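Local coordinates for actin-related protein 8 (Homo sapiens, PDB 4FO0), which binds ATP, hydrolyses it only slowly without polymerising, and serves as a proposed core subunit of the INO80 chromatin-remodelling complex, at residues A[14-19]-A[197-202]; A[296-301]-A[334-339]; A[62-67]-A[370-375]. One frame throughout, in Å; residues are numbered along the deposited sequence.

Contact 1: A[14-19]-A[197-202]; sequences SNFIIV and KYYRCI
Y199 and F16, just ahead of two neighbouring strands, show how an aromatic side chain can close the end of a parallel ladder. From CB outward, the tyrosine runs beside the opposite backbone: CB is 3.5 Å from F16 O and CD1 3.3 Å from that same oxygen. CE1 then reaches N15 O at 3.4 Å. On one face of the ring, toward its rim, sits F16 CD1, 3.7 Å from Y199 CZ; the two rings are inclined at 45° to each other. At the tip, OH lies 4.0 Å from F16 CE1 and hydrogen-bonds to R31, which also binds N15 O. Beyond this pair the strands zip together by backbone bonds: R200 N gives to F16 O at 2.9 Å, I18 N to R200 O at 2.7 Å and I202 N to I18 O at 2.8 Å. F16 O is gripped a second time by a water that accepts from R200 NE. I17 packs CG2 on CG1 of I202, on the face of the sheet that helix 553-563 covers. Such a parallel pairing of strands 17-21 and 200-205, with 17-21 also forming a hairpin with 26-31, is typical of the ribonuclease H-like core of the actin fold.

Contact 2: A[296-301]-A[334-339]; sequences FPYREC and FQIRHP
A small aromatic and aliphatic cluster, in which F296 and Y298 meet F334 and I336, packs the loop between helices 280-293 and 306-319 against strand 330-336. Y298 lies between two partners. I336 CD1 rests over one ring face, 3.8 Å from the Y298 ring centroid and 21° off the ring normal, a CH-pi contact. Across the ring, C301 N stands 3.7 Å above its plane, over the centre, brought there by the type I turn from Y298 to C301. CB of Y298 points toward the strand, and CG is anti to the backbone N (chi1 177°). Strand 330-336 is an outermost member of a three-stranded antiparallel sheet, in the region probably equivalent to subdomain 4 of actin. The hydroxyl of Y298 bonds to D308 of helix 306-319. An alanine in place of Y298 would probably leave I336 CD1 without its ring face and D308 without its hydroxyl partner. Further along, F296 and F334 have nearly parallel planes (10°) but are slid apart, centroids 5.7 Å, and touch through F296 CE1 and F334 CZ at 3.7 Å. P297 CD approaches the edge of the F334 ring, 4.3 Å from CE1, while L315 touches both phenylalanines.

Contact 3: A[62-67]-A[370-375]; sequences LREGLN and VGQKMT
A type II turn from R63 to L66, in the loop between strand 38-47 and helix 71-88, meets the segment leading into edge strand 375-377 of the six-stranded sheet, with G65 against V370 and R63 against M374. One backbone bond joins them: V370 N gives to G65 O at 3.0 Å, and the same oxygen receives a weak bond from S71. G65 has a positive phi (92°), as the third residue of such a turn often does, and a side chain on it would run into V370 O and the amide of Q372. That amide is folded back over its own segment: NE2 of Q372 binds V370 O at 3.1 Å, almost straight (176°) and in the amide plane, which fixes the rotation of the group. NE2 thereby lies 3.9 Å from G65 CA, and the other end of the amide, Q372 OE1, comes 3.7 Å from E64 CB. R63 and M374 cross at a slant, R63 NH2 lying 3.5 Å from M374 CE and 4.1 Å from M374 SD, while NH1 of R63 forms a salt bridge with D282 and a hydrogen bond to A277 O. The R63 side chain is about 10 Å from the bound ATP at the nearest atoms, so it does not touch the nucleotide. The chemistry is mixed: E64 OE2 and Q372 OE1, 3.5 Å apart, are both acceptors and probably repel slightly, so the junction probably owes little to that pair and more to the backbone bond, the amide bond within 370-375 and the outside partners of R63.

How the contacts relate
The three contacts illustrate how chemistry follows place. Contacts 1 and 2 are buried, contact 3 lies at the surface, and none touches another. Contact 1 is a strand ladder within a sheet, dominated by backbone bonds. Contact 2 has no such ladder and relies on side chains between a loop and the edge of a different sheet. Contact 3 joins two loops through a single backbone bond and a partly polar set of side chains. Contacts 2 and 3, centres 27 Å apart, both involve helix 280-293: it leads into the loop of contact 2 and supplies the acid for R63 in contact 3. Contact 1 sits apart, its centre about 43 Å from that of contact 2 and 39 Å from that of contact 3.

Contact 1: A[14-19]-A[197-202]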
loop_
_atom_site.group_PDB
_atom_site.type_symbol
_atom_site.label_atom_id
_atom_site.label_comp_id
_atom_site.label_asym_id
_atom_site.label_seq_id
_atom_site.Cartn_x
_atom_site.Cartn_y
_atom_site.Cartn_z
ATOM N N SER A 14 -10.443 -22.182 12.825
ATOM C CA SER A 14 -10.061 -20.918 12.217
ATOM C C SER A 14 -10.696 -19.706 12.905
ATOM O O SER A 14 -10.446 -18.567 12.519
ATOM C CB SER A 14 -10.372 -20.922 10.720
ATOM O OG SER A 14 -11.753 -21.117 10.478
ATOM N N ASN A 15 -11.530 -19.953 13.910
ATOM C CA ASN A 15 -12.123 -18.865 14.664
ATOM C C ASN A 15 -11.137 -18.390 15.712
ATOM O O ASN A 15 -11.293 -17.311 16.279
ATOM C CB ASN A 15 -13.437 -19.282 15.330
ATOM C CG ASN A 15 -14.182 -18.093 15.969
ATOM O OD1 ASN A 15 -14.603 -17.164 15.273
ATOM N ND2 ASN A 15 -14.360 -18.133 17.294
ATOM N N PHE A 16 -10.110 -19.201 15.945
ATOM C CA PHE A 16 -9.112 -18.909 16.962
ATOM C C PHE A 16 -7.752 -18.597 16.372
ATOM O O PHE A 16 -6.735 -18.598 17.065
ATOM C CB PHE A 16 -9.049 -20.051 17.963
ATOM C CG PHE A 16 -10.283 -20.151 18.772
ATOM C CD1 PHE A 16 -10.440 -19.365 19.901
ATOM C CD2 PHE A 16 -11.330 -20.963 18.361
ATOM C CE1 PHE A 16 -11.605 -19.421 20.631
ATOM C CE2 PHE A 16 -12.495 -21.023 19.086
ATOM C CZ PHE A 16 -12.637 -20.249 20.224
ATOM N N ILE A 17 -7.749 -18.305 15.083
ATOM C CA ILE A 17 -6.539 -17.881 14.424
ATOM C C ILE A 17 -6.691 -16.454 13.918
ATOM O O ILE A 17 -7.557 -16.175 13.083
ATOM C CB ILE A 17 -6.210 -18.836 13.299
ATOM C CG1 ILE A 17 -5.856 -20.200 13.907
ATOM C CG2 ILE A 17 -5.089 -18.266 12.443
ATOM C CD1 ILE A 17 -5.710 -21.298 12.898
ATOM N N ILE A 18 -5.880 -15.543 14.454
ATOM C CA ILE A 18 -5.888 -14.151 13.989
ATOM C C ILE A 18 -4.909 -13.946 12.835
ATOM O O ILE A 18 -3.725 -14.287 12.945
ATOM C CB ILE A 18 -5.506 -13.162 15.084
ATOM C CG1 ILE A 18 -6.483 -13.236 16.256
ATOM C CG2 ILE A 18 -5.507 -11.759 14.520
ATOM C CD1 ILE A 18 -7.874 -12.882 15.876
ATOM N N VAL A 19 -5.406 -13.412 11.722
ATOM C CA VAL A 19 -4.549 -13.145 10.570
ATOM C C VAL A 19 -4.200 -11.662 10.491
ATOM O O VAL A 19 -5.086 -10.799 10.473
ATOM C CB VAL A 19 -5.185 -13.636 9.263
ATOM C CG1 VAL A 19 -4.330 -13.253 8.064
ATOM C CG2 VAL A 19 -5.373 -15.145 9.322
ATOM N N LYS A 197 -4.249 -16.078 24.819
ATOM C CA LYS A 197 -3.658 -17.389 25.088
ATOM C C LYS A 197 -4.386 -18.534 24.378
ATOM O O LYS A 197 -3.795 -19.592 24.141
ATOM C CB LYS A 197 -3.612 -17.659 26.591
ATOM C CG LYS A 197 -4.960 -17.626 27.278
ATOM C CD LYS A 197 -4.769 -17.667 28.790
ATOM C CE LYS A 197 -6.078 -17.496 29.548
ATOM N NZ LYS A 197 -5.841 -17.062 30.958
ATOM N N TYR A 198 -5.655 -18.326 24.038
ATOM C CA TYR A 198 -6.424 -19.330 23.308
ATOM C C TYR A 198 -6.328 -19.125 21.806
ATOM O O TYR A 198 -6.923 -19.878 21.037
ATOM C CB TYR A 198 -7.900 -19.296 23.708
ATOM C CG TYR A 198 -8.146 -19.289 25.199
ATOM C CD1 TYR A 198 -7.484 -20.178 26.040
ATOM C CD2 TYR A 198 -9.035 -18.384 25.770
ATOM C CE1 TYR A 198 -7.712 -20.170 27.416
ATOM C CE2 TYR A 198 -9.269 -18.369 27.141
ATOM C CZ TYR A 198 -8.606 -19.264 27.958
ATOM O OH TYR A 198 -8.832 -19.245 29.320
ATOM N N TYR A 199 -5.589 -18.106 21.380
ATOM C CA TYR A 199 -5.462 -17.817 19.954
ATOM C C TYR A 199 -4.076 -18.073 19.398
ATOM O O TYR A 199 -3.076 -18.057 20.117
ATOM C CB TYR A 199 -5.848 -16.375 19.654
ATOM C CG TYR A 199 -7.317 -16.117 19.778
ATOM C CD1 TYR A 199 -8.131 -16.075 18.653
ATOM C CD2 TYR A 199 -7.898 -15.925 21.020
ATOM C CE1 TYR A 199 -9.492 -15.831 18.766
ATOM C CE2 TYR A 199 -9.247 -15.691 21.144
ATOM C CZ TYR A 199 -10.052 -15.644 20.024
ATOM O OH TYR A 199 -11.415 -15.404 20.168
ATOM N N ARG A 200 -4.044 -18.307 18.096
ATOM C CA ARG A 200 -2.819 -18.348 17.336
ATOM C C ARG A 200 -2.866 -17.252 16.286
ATOM O O ARG A 200 -3.930 -16.697 15.984
ATOM C CB ARG A 200 -2.643 -19.702 16.663
ATOM C CG ARG A 200 -2.090 -20.747 17.597
ATOM C CD ARG A 200 -2.082 -22.101 16.926
ATOM N NE ARG A 200 -3.424 -22.460 16.488
ATOM C CZ ARG A 200 -3.713 -23.561 15.807
ATOM N NH1 ARG A 200 -2.745 -24.412 15.497
ATOM N NH2 ARG A 200 -4.963 -23.805 15.442
ATOM N N CYS A 201 -1.705 -16.964 15.717
ATOM C CA CYS A 201 -1.551 -15.842 14.813
ATOM C C CYS A 201 -0.866 -16.196 13.492
ATOM O O CYS A 201 0.159 -16.872 13.459
ATOM C CB CYS A 201 -0.744 -14.754 15.514
ATOM S SG CYS A 201 -0.315 -13.387 14.439
ATOM N N ILE A 202 -1.434 -15.722 12.397
ATOM C CA ILE A 202 -0.717 -15.743 11.139
ATOM C C ILE A 202 -0.252 -14.331 10.806
ATOM O O ILE A 202 -1.070 -13.433 10.589
ATOM C CB ILE A 202 -1.604 -16.236 10.020
ATOM C CG1 ILE A 202 -2.170 -17.624 10.380
ATOM C CG2 ILE A 202 -0.828 -16.194 8.709
ATOM C CD1 ILE A 202 -1.745 -18.737 9.452
HETATM O O HOH W 1 -5.706 -21.294 17.620
#

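Contact 2: A[296-301]-A[334-339]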
loop_
_atom_site.group_PDB
_atom_site.type_symbol
_atom_site.label_atom_id
_atom_site.label_comp_id
_atom_site.label_asym_id
_atom_site.label_seq_id
_atom_site.Cartn_x
_atom_site.Cartn_y
_atom_site.Cartn_z
ATOM N N PHE A 296 -5.887 24.286 -9.443
ATOM C CA PHE A 296 -6.612 23.614 -8.366
ATOM C C PHE A 296 -7.235 24.606 -7.388
ATOM O O PHE A 296 -6.521 25.360 -6.717
ATOM C CB PHE A 296 -5.632 22.710 -7.627
ATOM C CG PHE A 296 -6.263 21.837 -6.608
ATOM C CD1 PHE A 296 -7.285 20.960 -6.964
ATOM C CD2 PHE A 296 -5.818 21.866 -5.289
ATOM C CE1 PHE A 296 -7.866 20.129 -6.008
ATOM C CE2 PHE A 296 -6.386 21.044 -4.335
ATOM C CZ PHE A 296 -7.411 20.168 -4.694
ATOM N N PRO A 297 -8.571 24.590 -7.281
ATOM C CA PRO A 297 -9.271 25.700 -6.632
ATOM C C PRO A 297 -9.096 25.723 -5.113
ATOM O O PRO A 297 -9.312 26.762 -4.504
ATOM C CB PRO A 297 -10.738 25.467 -7.013
ATOM C CG PRO A 297 -10.783 24.133 -7.735
ATOM C CD PRO A 297 -9.472 23.464 -7.549
ATOM N N TYR A 298 -8.718 24.603 -4.509
ATOM C CA TYR A 298 -8.451 24.590 -3.074
ATOM C C TYR A 298 -7.016 25.075 -2.814
ATOM O O TYR A 298 -6.079 24.289 -2.702
ATOM C CB TYR A 298 -8.696 23.193 -2.495
ATOM C CG TYR A 298 -8.387 23.051 -1.022
ATOM C CD1 TYR A 298 -8.496 24.134 -0.154
ATOM C CD2 TYR A 298 -7.965 21.833 -0.499
ATOM C CE1 TYR A 298 -8.198 24.000 1.195
ATOM C CE2 TYR A 298 -7.672 21.694 0.845
ATOM C CZ TYR A 298 -7.793 22.777 1.687
ATOM O OH TYR A 298 -7.505 22.632 3.025
ATOM N N ARG A 299 -6.839 26.345 -2.623
ATOM C CA ARG A 299 -5.536 26.892 -2.682
ATOM C C ARG A 299 -4.779 26.820 -1.402
ATOM O O ARG A 299 -3.619 27.044 -1.389
ATOM C CB ARG A 299 -5.611 28.326 -3.113
ATOM C CG ARG A 299 -5.857 28.516 -4.578
ATOM C CD ARG A 299 -7.035 29.420 -4.791
ATOM N NE ARG A 299 -7.634 29.244 -6.103
ATOM C CZ ARG A 299 -8.894 29.548 -6.393
ATOM N NH1 ARG A 299 -9.695 30.017 -5.455
ATOM N NH2 ARG A 299 -9.366 29.350 -7.613
ATOM N N GLU A 300 -5.414 26.507 -0.308
ATOM C CA GLU A 300 -4.692 26.449 0.934
ATOM C C GLU A 300 -4.392 25.062 1.390
ATOM O O GLU A 300 -4.114 24.848 2.518
ATOM C CB GLU A 300 -5.461 27.163 2.007
ATOM C CG GLU A 300 -6.936 27.147 1.760
ATOM C CD GLU A 300 -7.398 28.404 1.103
ATOM O OE1 GLU A 300 -8.160 28.318 0.114
ATOM O OE2 GLU A 300 -6.967 29.456 1.595
ATOM N N CYS A 301 -4.438 24.133 0.471
ATOM C CA CYS A 301 -3.953 22.796 0.642
ATOM C C CYS A 301 -2.492 22.730 0.982
ATOM O O CYS A 301 -1.713 23.488 0.515
ATOM C CB CYS A 301 -4.221 22.052 -0.639
ATOM S SG CYS A 301 -4.253 20.287 -0.585
ATOM N N PHE A 334 -15.873 18.220 -6.665
ATOM C CA PHE A 334 -15.532 17.451 -5.486
ATOM C C PHE A 334 -15.927 18.207 -4.231
ATOM O O PHE A 334 -16.092 19.432 -4.257
ATOM C CB PHE A 334 -14.037 17.108 -5.478
ATOM C CG PHE A 334 -13.121 18.301 -5.323
ATOM C CD1 PHE A 334 -12.725 19.042 -6.425
ATOM C CD2 PHE A 334 -12.626 18.658 -4.076
ATOM C CE1 PHE A 334 -11.866 20.140 -6.285
ATOM C CE2 PHE A 334 -11.762 19.750 -3.927
ATOM C CZ PHE A 334 -11.374 20.486 -5.033
ATOM N N GLN A 335 -16.076 17.467 -3.137
ATOM C CA GLN A 335 -16.423 18.052 -1.843
ATOM C C GLN A 335 -15.231 18.188 -0.903
ATOM O O GLN A 335 -14.258 17.445 -0.998
ATOM C CB GLN A 335 -17.475 17.192 -1.151
ATOM C CG GLN A 335 -18.790 17.099 -1.889
ATOM C CD GLN A 335 -19.863 16.423 -1.058
ATOM O OE1 GLN A 335 -19.664 16.136 0.125
ATOM N NE2 GLN A 335 -21.010 16.164 -1.672
ATOM N N ILE A 336 -15.308 19.137 0.016
ATOM C CA ILE A 336 -14.440 19.093 1.178
ATOM C C ILE A 336 -15.310 19.198 2.424
ATOM O O ILE A 336 -16.114 20.104 2.545
ATOM C CB ILE A 336 -13.400 20.208 1.198
ATOM C CG1 ILE A 336 -12.634 20.271 -0.132
ATOM C CG2 ILE A 336 -12.445 19.975 2.362
ATOM C CD1 ILE A 336 -11.465 21.281 -0.125
ATOM N N ARG A 337 -15.161 18.244 3.331
ATOM C CA ARG A 337 -15.884 18.252 4.592
ATOM C C ARG A 337 -14.895 18.103 5.742
ATOM O O ARG A 337 -14.897 17.104 6.461
ATOM C CB ARG A 337 -16.908 17.120 4.624
ATOM C CG ARG A 337 -17.935 17.217 3.515
ATOM C CD ARG A 337 -19.024 16.168 3.674
ATOM N NE ARG A 337 -20.229 16.509 2.921
ATOM C CZ ARG A 337 -21.276 17.153 3.437
ATOM N NH1 ARG A 337 -21.268 17.522 4.708
ATOM N NH2 ARG A 337 -22.335 17.427 2.683
ATOM N N HIS A 338 -14.049 19.107 5.920
ATOM C CA HIS A 338 -13.088 19.069 7.004
ATOM C C HIS A 338 -13.659 19.600 8.293
ATOM O O HIS A 338 -14.569 20.424 8.290
ATOM C CB HIS A 338 -11.846 19.851 6.624
ATOM C CG HIS A 338 -11.044 19.187 5.554
ATOM N ND1 HIS A 338 -9.948 19.779 4.963
ATOM C CD2 HIS A 338 -11.184 17.973 4.969
ATOM C CE1 HIS A 338 -9.449 18.956 4.056
ATOM N NE2 HIS A 338 -10.184 17.857 4.036
ATOM N N PRO A 339 -13.121 19.130 9.415
ATOM C CA PRO A 339 -13.544 19.749 10.673
ATOM C C PRO A 339 -13.193 21.246 10.655
ATOM O O PRO A 339 -12.250 21.638 9.964
ATOM C CB PRO A 339 -12.720 18.996 11.730
ATOM C CG PRO A 339 -12.223 17.746 11.034
ATOM C CD PRO A 339 -12.047 18.142 9.599
#

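Contact 3: A[62-67]-A[370-375]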
loop_
_atom_site.group_PDB
_atom_site.type_symbol
_atom_site.label_atom_id
_atom_site.label_comp_id
_atom_site.label_asym_id
_atom_site.label_seq_id
_atom_site.Cartn_x
_atom_site.Cartn_y
_atom_site.Cartn_z
ATOM N N LEU A 62 4.704 13.516 1.847
ATOM C CA LEU A 62 6.042 14.034 1.597
ATOM C C LEU A 62 7.086 12.997 1.992
ATOM O O LEU A 62 6.788 12.032 2.708
ATOM C CB LEU A 62 6.283 15.343 2.329
ATOM C CG LEU A 62 5.576 16.571 1.771
ATOM C CD1 LEU A 62 6.228 17.804 2.348
ATOM C CD2 LEU A 62 5.661 16.592 0.259
ATOM N N ARG A 63 8.309 13.195 1.514
ATOM C CA ARG A 63 9.388 12.244 1.740
ATOM C C ARG A 63 10.680 12.961 1.429
ATOM O O ARG A 63 10.655 14.023 0.808
ATOM C CB ARG A 63 9.225 11.016 0.830
ATOM C CG ARG A 63 9.046 11.357 -0.653
ATOM C CD ARG A 63 8.844 10.112 -1.498
ATOM N NE ARG A 63 9.943 9.159 -1.354
ATOM C CZ ARG A 63 9.939 7.935 -1.872
ATOM N NH1 ARG A 63 8.894 7.513 -2.563
ATOM N NH2 ARG A 63 10.975 7.132 -1.697
ATOM N N GLU A 64 11.803 12.385 1.853
ATOM C CA GLU A 64 13.118 12.956 1.558
ATOM C C GLU A 64 13.436 12.976 0.067
ATOM O O GLU A 64 13.076 12.061 -0.672
ATOM C CB GLU A 64 14.218 12.165 2.257
ATOM C CG GLU A 64 14.413 12.466 3.721
ATOM C CD GLU A 64 15.371 11.470 4.363
ATOM O OE1 GLU A 64 15.147 11.086 5.534
ATOM O OE2 GLU A 64 16.344 11.061 3.685
ATOM N N GLY A 65 14.141 14.013 -0.364
ATOM C CA GLY A 65 14.673 14.052 -1.711
ATOM C C GLY A 65 13.786 14.707 -2.759
ATOM O O GLY A 65 14.149 14.730 -3.930
ATOM N N LEU A 66 12.632 15.240 -2.357
ATOM C CA LEU A 66 11.733 15.880 -3.314
ATOM C C LEU A 66 12.206 17.267 -3.738
ATOM O O LEU A 66 11.753 17.790 -4.757
ATOM C CB LEU A 66 10.316 15.982 -2.759
ATOM C CG LEU A 66 9.532 14.682 -2.663
ATOM C CD1 LEU A 66 8.144 14.996 -2.156
ATOM C CD2 LEU A 66 9.483 13.969 -4.013
ATOM N N ASN A 67 13.101 17.866 -2.956
ATOM C CA ASN A 67 13.549 19.229 -3.238
ATOM C C ASN A 67 15.050 19.401 -3.379
ATOM O O ASN A 67 15.589 20.450 -3.049
ATOM C CB ASN A 67 13.013 20.212 -2.196
ATOM C CG ASN A 67 11.505 20.371 -2.273
ATOM O OD1 ASN A 67 10.968 20.840 -3.283
ATOM N ND2 ASN A 67 10.811 19.979 -1.203
ATOM N N VAL A 370 15.312 12.460 -5.462
ATOM C CA VAL A 370 16.735 12.493 -5.751
ATOM C C VAL A 370 17.557 12.094 -4.536
ATOM O O VAL A 370 17.327 12.575 -3.416
ATOM C CB VAL A 370 17.171 13.894 -6.217
ATOM C CG1 VAL A 370 18.655 13.936 -6.478
ATOM C CG2 VAL A 370 16.409 14.293 -7.475
ATOM N N GLY A 371 18.506 11.193 -4.760
ATOM C CA GLY A 371 19.444 10.821 -3.721
ATOM C C GLY A 371 18.985 9.744 -2.761
ATOM O O GLY A 371 19.519 9.636 -1.663
ATOM N N GLN A 372 18.011 8.938 -3.164
ATOM C CA GLN A 372 17.512 7.880 -2.293
ATOM C C GLN A 372 17.645 6.528 -2.947
ATOM O O GLN A 372 17.642 6.410 -4.177
ATOM C CB GLN A 372 16.049 8.126 -1.955
ATOM C CG GLN A 372 15.750 9.582 -1.786
ATOM C CD GLN A 372 16.330 10.116 -0.505
ATOM O OE1 GLN A 372 16.147 9.520 0.554
ATOM N NE2 GLN A 372 17.050 11.234 -0.593
ATOM N N LYS A 373 17.772 5.505 -2.114
ATOM C CA LYS A 373 17.698 4.129 -2.582
ATOM C C LYS A 373 16.253 3.893 -3.011
ATOM O O LYS A 373 15.331 4.052 -2.217
ATOM C CB LYS A 373 18.112 3.164 -1.464
ATOM C CG LYS A 373 18.219 1.703 -1.883
ATOM C CD LYS A 373 18.516 0.828 -0.668
ATOM C CE LYS A 373 18.392 -0.652 -0.980
ATOM N NZ LYS A 373 19.224 -1.033 -2.145
ATOM N N MET A 374 16.060 3.546 -4.275
ATOM C CA MET A 374 14.723 3.441 -4.850
ATOM C C MET A 374 14.341 2.009 -5.168
ATOM O O MET A 374 13.167 1.660 -5.203
ATOM C CB MET A 374 14.651 4.295 -6.109
ATOM C CG MET A 374 14.687 5.764 -5.785
ATOM S SD MET A 374 13.106 6.210 -5.047
ATOM C CE MET A 374 13.671 7.424 -3.865
ATOM N N THR A 375 15.356 1.185 -5.388
ATOM C CA THR A 375 15.164 -0.202 -5.754
ATOM C C THR A 375 15.956 -1.085 -4.805
ATOM O O THR A 375 17.043 -0.724 -4.365
ATOM C CB THR A 375 15.624 -0.455 -7.194
ATOM O OG1 THR A 375 15.101 0.571 -8.050
ATOM C CG2 THR A 375 15.141 -1.817 -7.676
#